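Local coordinates for polysaccharide Lyase Family 6 (Bacteroides cellulosilyticus, PDB 6QPS), which probably cleaves mannuronic acid-rich alginate as a calcium-binding polysaccharide lyase of family 6, at residues 164-168 / 169-173. Residues are numbered along the deposited sequence; the frame is centred on the assembly and turned at random.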
loop_
_atom_site.group_PDB
_atom_site.type_symbol
_atom_site.label_atom_id
_atom_site.label_comp_id
_atom_site.label_asym_id
_atom_site.label_seq_id
_atom_site.Cartn_x
_atom_site.Cartn_y
_atom_site.Cartn_z
ATOM N N ASN A 164 -5.755 -11.162 9.839
ATOM C CA ASN A 164 -5.447 -11.865 8.602
ATOM C C ASN A 164 -4.111 -11.372 8.053
ATOM O O ASN A 164 -3.574 -10.348 8.489
ATOM C CB ASN A 164 -6.582 -11.673 7.596
ATOM C CG ASN A 164 -7.888 -12.297 8.094
ATOM O OD1 ASN A 164 -7.890 -13.410 8.632
ATOM N ND2 ASN A 164 -9.003 -11.593 7.905
ATOM N N ARG A 165 -3.550 -12.151 7.130
ATOM C CA ARG A 165 -2.214 -11.890 6.613
ATOM C C ARG A 165 -2.139 -12.193 5.122
ATOM O O ARG A 165 -2.601 -13.245 4.663
ATOM C CB ARG A 165 -1.163 -12.723 7.373
ATOM C CG ARG A 165 0.303 -12.468 6.940
ATOM C CD ARG A 165 1.273 -13.209 7.874
ATOM N NE ARG A 165 2.640 -12.990 7.410
ATOM C CZ ARG A 165 3.634 -13.861 7.505
ATOM N NH1 ARG A 165 3.447 -15.026 8.100
ATOM N NH2 ARG A 165 4.814 -13.571 6.961
ATOM N N ILE A 166 -1.553 -11.260 4.375
ATOM C CA ILE A 166 -1.190 -11.441 2.969
ATOM C C ILE A 166 0.335 -11.308 2.891
ATOM O O ILE A 166 0.870 -10.233 3.187
ATOM C CB ILE A 166 -1.836 -10.362 2.079
ATOM C CG1 ILE A 166 -3.353 -10.256 2.310
ATOM C CG2 ILE A 166 -1.507 -10.609 0.602
ATOM C CD1 ILE A 166 -4.141 -11.468 1.952
ATOM N N ASP A 167 1.030 -12.360 2.469
ATOM C CA ASP A 167 2.489 -12.309 2.487
ATOM C C ASP A 167 3.135 -13.141 1.379
ATOM O O ASP A 167 2.624 -14.183 0.947
ATOM C CB ASP A 167 3.056 -12.736 3.866
ATOM C CG ASP A 167 2.845 -14.229 4.141
ATOM O OD1 ASP A 167 1.744 -14.598 4.600
ATOM O OD2 ASP A 167 3.755 -15.061 3.846
ATOM N N HIS A 168 4.309 -12.681 0.957
ATOM C CA HIS A 168 5.108 -13.403 -0.035
ATOM C C HIS A 168 4.326 -13.677 -1.317
ATOM O O HIS A 168 4.565 -14.673 -2.002
ATOM C CB HIS A 168 5.731 -14.671 0.549
ATOM C CG HIS A 168 6.663 -14.402 1.693
ATOM N ND1 HIS A 168 6.252 -14.418 3.006
ATOM C CD2 HIS A 168 7.990 -14.105 1.716
ATOM C CE1 HIS A 168 7.283 -14.141 3.789
ATOM N NE2 HIS A 168 8.348 -13.947 3.034
ATOM N N CYS A 169 3.447 -12.754 -1.704
ATOM C CA CYS A 169 2.660 -12.855 -2.932
ATOM C C CYS A 169 3.195 -11.901 -3.998
ATOM O O CYS A 169 3.981 -10.994 -3.717
ATOM C CB CYS A 169 1.189 -12.538 -2.649
ATOM S SG CYS A 169 0.294 -13.767 -1.642
ATOM N N TYR A 170 2.772 -12.132 -5.243
ATOM C CA TYR A 170 3.098 -11.275 -6.390
ATOM C C TYR A 170 1.791 -10.877 -7.051
ATOM O O TYR A 170 0.991 -11.752 -7.411
ATOM C CB TYR A 170 3.962 -12.053 -7.384
ATOM C CG TYR A 170 4.378 -11.334 -8.656
ATOM C CD1 TYR A 170 3.630 -11.443 -9.809
ATOM C CD2 TYR A 170 5.529 -10.569 -8.703
ATOM C CE1 TYR A 170 4.026 -10.817 -11.000
ATOM C CE2 TYR A 170 5.924 -9.938 -9.876
ATOM C CZ TYR A 170 5.161 -10.063 -11.017
ATOM O OH TYR A 170 5.567 -9.415 -12.185
ATOM N N PHE A 171 1.569 -9.570 -7.192
ATOM C CA PHE A 171 0.341 -9.052 -7.786
ATOM C C PHE A 171 0.733 -8.082 -8.886
ATOM O O PHE A 171 1.373 -7.065 -8.600
ATOM C CB PHE A 171 -0.497 -8.281 -6.761
ATOM C CG PHE A 171 -0.811 -9.030 -5.484
ATOM C CD1 PHE A 171 -0.111 -8.774 -4.319
ATOM C CD2 PHE A 171 -1.839 -9.945 -5.436
ATOM C CE1 PHE A 171 -0.440 -9.423 -3.140
ATOM C CE2 PHE A 171 -2.153 -10.613 -4.245
ATOM C CZ PHE A 171 -1.458 -10.325 -3.101
ATOM N N ALA A 172 0.353 -8.366 -10.133
ATOM C CA ALA A 172 0.787 -7.497 -11.220
ATOM C C ALA A 172 -0.181 -7.481 -12.394
ATOM O O ALA A 172 -0.980 -8.398 -12.601
ATOM C CB ALA A 172 2.177 -7.897 -11.740
ATOM N N ASN A 173 -0.066 -6.417 -13.187
ATOM C CA ASN A 173 -0.749 -6.276 -14.479
ATOM C C ASN A 173 -2.267 -6.199 -14.358
ATOM O O ASN A 173 -3.001 -6.765 -15.174
ATOM C CB ASN A 173 -0.292 -7.356 -15.451
ATOM C CG ASN A 173 1.219 -7.317 -15.643
ATOM O OD1 ASN A 173 1.754 -6.295 -16.040
ATOM N ND2 ASN A 173 1.907 -8.382 -15.274
#
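Ile166 and Phe171 meet inside the right-handed parallel beta-helix of this lyase family, at a corner where strand 165-167 turns through His168 and Cys169 into strand 170-172. CG2 of Ile166 approaches the Phe171 ring at its edge, close to the ring plane, and lies 3.7 Å from CZ. Standing anti to the backbone N of Ile166 and beside its carbonyl carbon, this methyl reaches the ring edge, and the two side chains cross at about a right angle. Cys169 SG adds a looser contact, 4.3 Å from the same CG2. Met132 of strand 131-138 touches both Ile166 and Cys169, packing this corner against the preceding coil.

The turn itself is held partly by another coil: Asn199 bonds through its side chain to both Ile166 O and Cys169 N. His168 has a left-handed backbone (phi 55°, psi 35°), which swings the chain round the corner.

Polar groups gather on Asp167. Its OD1 lies 3.4 Å from Arg165 NE but well out of the guanidinium plane, so only charge links them; each has another salt-bridge partner, Arg131 for OD1 and Asp197 for NE. Thr133 OG1 hydrogen-bonds to OD2. The anti lone pair of Asp167 OD2 receives His168 ND1-H in the imidazole plane, 2.7 Å from ND1 to OD2 and nearly straight at 176°.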